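Uly1 (Catenovulum maritimum, PDB 7DRQ) probably cleaves ulvan, a polysaccharide of green algae, as a calcium-binding lyase of polysaccharide lyase family 24. Local coordinates at residues P25-Q30 / W102-T107. Residues are numbered along the deposited sequence; the frame is centred on the assembly and turned at random.
Sequences PQARTQ and WWVGET
With CG between its backbone N and carbonyl carbon (chi1 57°), W103 sends its indole across to the end of helix 24-29, while V104 sets CG1 anti to its own backbone N (chi1 -180°) and pushes that methyl at A27. The V104 CG1 to A27 CB distance is 3.8 Å, a single methyl-to-methyl touch that is the whole apolar part of the contact. The indole comes in by its edge: CZ2 lies 3.5 Å from the backbone O of Q30, which sits near the ring plane. That O is too far from NE1 for a direct bond, and a water bridges the two. NE1 gives its hydrogen to the water at 3.0 Å. The water in turn donates both hydrogens, one to A27 O at 2.9 Å and the other to Q30 O at 2.8 Å. Three bonds therefore hold this one molecule. The NE1 bond helps hold the indole's orientation, together with W102 at the edge opposite NE1, where CE3 of W103 lies 3.5 Å above the W102 plane, over its centre. A27 O lies in the last turn of the helix, where Q30 N bonds back to Q26 O before Q30 leaves helical geometry. R28 makes a salt bridge to E99 and its backbone O takes a bond from R101, further tying the helix to the chain leading into 102-107. Right after V104, G105 makes backbone bonds to N39 and A41 in a short parallel pairing with 39-40. The water-bridged seam thus joins an N-terminal helix to a segment consistent with a loop joining successive blades of the beta-propeller expected for a BNR-type family.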
ATOM      1  N   PRO A  25       2.096   2.270  24.115  1.00 26.31           N
ATOM      2  CA  PRO A  25       1.487   2.129  25.453  1.00 28.44           C
ATOM      3  C   PRO A  25       0.513   3.246  25.796  1.00 24.67           C
ATOM      4  O   PRO A  25      -0.519   2.982  26.423  1.00 27.08           O
ATOM      5  CB  PRO A  25       2.704   2.113  26.393  1.00 28.92           C
ATOM      6  CG  PRO A  25       3.820   1.616  25.545  1.00 26.94           C
ATOM      7  CD  PRO A  25       3.571   2.235  24.196  1.00 26.96           C
ATOM      8  N   GLN A  26       0.815   4.491  25.420  1.00 20.52           N
ATOM      9  CA  GLN A  26      -0.149   5.575  25.580  1.00 25.21           C
ATOM     10  C   GLN A  26      -1.438   5.272  24.823  1.00 27.11           C
ATOM     11  O   GLN A  26      -2.540   5.351  25.381  1.00 21.95           O
ATOM     12  CB  GLN A  26       0.452   6.885  25.068  1.00 29.17           C
ATOM     13  CG  GLN A  26       1.088   7.792  26.107  1.00 29.63           C
ATOM     14  CD  GLN A  26       1.688   9.028  25.470  1.00 33.70           C
ATOM     15  OE1 GLN A  26       2.269   8.962  24.379  1.00 27.96           O
ATOM     16  NE2 GLN A  26       1.542  10.172  26.137  1.00 37.49           N
ATOM     17  N   ALA A  27      -1.313   4.938  23.535  1.00 20.58           N
ATOM     18  CA  ALA A  27      -2.491   4.706  22.705  1.00 21.01           C
ATOM     19  C   ALA A  27      -3.339   3.577  23.267  1.00 19.80           C
ATOM     20  O   ALA A  27      -4.573   3.625  23.213  1.00 20.33           O
ATOM     21  CB  ALA A  27      -2.066   4.393  21.273  1.00 20.04           C
ATOM     22  N   ARG A  28      -2.696   2.558  23.829  1.00 18.38           N
ATOM     23  CA  ARG A  28      -3.446   1.411  24.311  1.00 18.73           C
ATOM     24  C   ARG A  28      -4.144   1.702  25.633  1.00 20.05           C
ATOM     25  O   ARG A  28      -5.264   1.232  25.865  1.00 21.37           O
ATOM     26  CB  ARG A  28      -2.514   0.214  24.458  1.00 23.83           C
ATOM     27  CG  ARG A  28      -3.244  -1.069  24.643  1.00 25.49           C
ATOM     28  CD  ARG A  28      -2.657  -2.112  23.731  1.00 30.73           C
ATOM     29  NE  ARG A  28      -1.220  -2.213  23.891  1.00 31.41           N
ATOM     30  CZ  ARG A  28      -0.382  -2.604  22.938  1.00 33.59           C
ATOM     31  NH1 ARG A  28      -0.832  -2.915  21.737  1.00 26.63           N
ATOM     32  NH2 ARG A  28       0.917  -2.685  23.194  1.00 29.71           N
ATOM     33  N   THR A  29      -3.512   2.481  26.503  1.00 16.85           N
ATOM     34  CA  THR A  29      -3.995   2.578  27.871  1.00 18.31           C
ATOM     35  C   THR A  29      -4.833   3.818  28.155  1.00 19.08           C
ATOM     36  O   THR A  29      -5.661   3.776  29.071  1.00 16.38           O
ATOM     37  CB  THR A  29      -2.807   2.516  28.851  1.00 21.69           C
ATOM     38  OG1 THR A  29      -3.278   2.114  30.143  1.00 29.54           O
ATOM     39  CG2 THR A  29      -2.100   3.857  28.954  1.00 20.72           C
ATOM     40  N   GLN A  30      -4.677   4.901  27.395  1.00 17.21           N
ATOM     41  CA  GLN A  30      -5.313   6.162  27.761  1.00 18.54           C
ATOM     42  C   GLN A  30      -6.778   6.172  27.340  1.00 16.71           C
ATOM     43  O   GLN A  30      -7.133   5.706  26.254  1.00 19.09           O
ATOM     44  CB  GLN A  30      -4.568   7.343  27.129  1.00 19.68           C
ATOM     45  CG  GLN A  30      -5.288   8.715  27.226  1.00 15.72           C
ATOM     46  CD  GLN A  30      -5.299   9.317  28.635  1.00 23.80           C
ATOM     47  OE1 GLN A  30      -4.341   9.164  29.398  1.00 23.25           O
ATOM     48  NE2 GLN A  30      -6.385  10.027  28.977  1.00 20.48           N
ATOM     49  N   TRP A 102     -10.728   4.509  19.076  1.00 15.82           N
ATOM     50  CA  TRP A 102     -11.003   5.205  17.828  1.00 15.62           C
ATOM     51  C   TRP A 102     -10.550   6.657  17.855  1.00 15.13           C
ATOM     52  O   TRP A 102     -10.465   7.277  16.793  1.00 16.21           O
ATOM     53  CB  TRP A 102     -12.497   5.124  17.505  1.00 15.34           C
ATOM     54  CG  TRP A 102     -13.383   5.504  18.657  1.00 15.44           C
ATOM     55  CD1 TRP A 102     -13.989   4.655  19.538  1.00 13.67           C
ATOM     56  CD2 TRP A 102     -13.755   6.833  19.058  1.00 13.07           C
ATOM     57  NE1 TRP A 102     -14.715   5.372  20.462  1.00 16.77           N
ATOM     58  CE2 TRP A 102     -14.589   6.709  20.190  1.00 17.08           C
ATOM     59  CE3 TRP A 102     -13.468   8.114  18.568  1.00 13.15           C
ATOM     60  CZ2 TRP A 102     -15.138   7.819  20.840  1.00 19.29           C
ATOM     61  CZ3 TRP A 102     -14.012   9.214  19.217  1.00 18.39           C
ATOM     62  CH2 TRP A 102     -14.837   9.055  20.344  1.00 17.80           C
ATOM     63  N   TRP A 103     -10.258   7.207  19.035  1.00 14.86           N
ATOM     64  CA  TRP A 103      -9.721   8.562  19.150  1.00 13.94           C
ATOM     65  C   TRP A 103      -8.205   8.616  18.961  1.00 14.25           C
ATOM     66  O   TRP A 103      -7.620   9.701  19.068  1.00 14.74           O
ATOM     67  CB  TRP A 103     -10.103   9.161  20.512  1.00 14.14           C
ATOM     68  CG  TRP A 103      -9.617   8.288  21.631  1.00 13.42           C
ATOM     69  CD1 TRP A 103      -8.419   8.373  22.265  1.00 16.52           C
ATOM     70  CD2 TRP A 103     -10.294   7.155  22.198  1.00 16.50           C
ATOM     71  NE1 TRP A 103      -8.307   7.382  23.209  1.00 16.18           N
ATOM     72  CE2 TRP A 103      -9.443   6.615  23.187  1.00 15.05           C
ATOM     73  CE3 TRP A 103     -11.538   6.551  21.973  1.00 15.15           C
ATOM     74  CZ2 TRP A 103      -9.791   5.501  23.953  1.00 17.29           C
ATOM     75  CZ3 TRP A 103     -11.884   5.434  22.738  1.00 15.49           C
ATOM     76  CH2 TRP A 103     -11.010   4.925  23.715  1.00 15.90           C
ATOM     77  N   VAL A 104      -7.548   7.489  18.693  1.00 13.93           N
ATOM     78  CA  VAL A 104      -6.139   7.476  18.313  1.00 12.93           C
ATOM     79  C   VAL A 104      -6.052   6.999  16.872  1.00 13.97           C
ATOM     80  O   VAL A 104      -6.278   5.816  16.586  1.00 14.69           O
ATOM     81  CB  VAL A 104      -5.287   6.592  19.234  1.00 14.87           C
ATOM     82  CG1 VAL A 104      -3.832   6.639  18.771  1.00 15.93           C
ATOM     83  CG2 VAL A 104      -5.405   7.057  20.674  1.00 14.62           C
ATOM     84  N   GLY A 105      -5.682   7.907  15.973  1.00 15.18           N
ATOM     85  CA  GLY A 105      -5.663   7.580  14.554  1.00 13.69           C
ATOM     86  C   GLY A 105      -4.566   6.585  14.210  1.00 13.32           C
ATOM     87  O   GLY A 105      -3.462   6.618  14.761  1.00 15.04           O
ATOM     88  N   GLU A 106      -4.867   5.702  13.263  1.00 12.52           N
ATOM     89  CA  GLU A 106      -4.023   4.539  12.994  1.00 10.82           C
ATOM     90  C   GLU A 106      -3.831   4.427  11.478  1.00 13.18           C
ATOM     91  O   GLU A 106      -4.686   3.890  10.770  1.00 13.30           O
ATOM     92  CB  GLU A 106      -4.680   3.304  13.632  1.00 16.21           C
ATOM     93  CG  GLU A 106      -4.282   1.926  13.174  1.00 17.81           C
ATOM     94  CD  GLU A 106      -2.810   1.584  13.318  1.00 14.97           C
ATOM     95  OE1 GLU A 106      -2.012   2.188  12.590  1.00 15.39           O
ATOM     96  OE2 GLU A 106      -2.458   0.656  14.097  1.00 16.94           O
ATOM     97  N   THR A 107      -2.709   4.954  10.964  1.00 14.04           N
ATOM     98  CA  THR A 107      -2.530   5.029   9.515  1.00 11.93           C
ATOM     99  C   THR A 107      -2.182   3.690   8.869  1.00 12.42           C
ATOM    100  O   THR A 107      -2.095   3.636   7.638  1.00 12.38           O
ATOM    101  CB  THR A 107      -1.469   6.078   9.134  1.00 11.91           C
ATOM    102  OG1 THR A 107      -0.284   5.908   9.925  1.00 13.41           O
ATOM    103  CG2 THR A 107      -2.022   7.508   9.321  1.00 11.56           C
TER
HETATM  104  O   HOH W   1      -5.676   6.158  23.936  1.00 17.18           O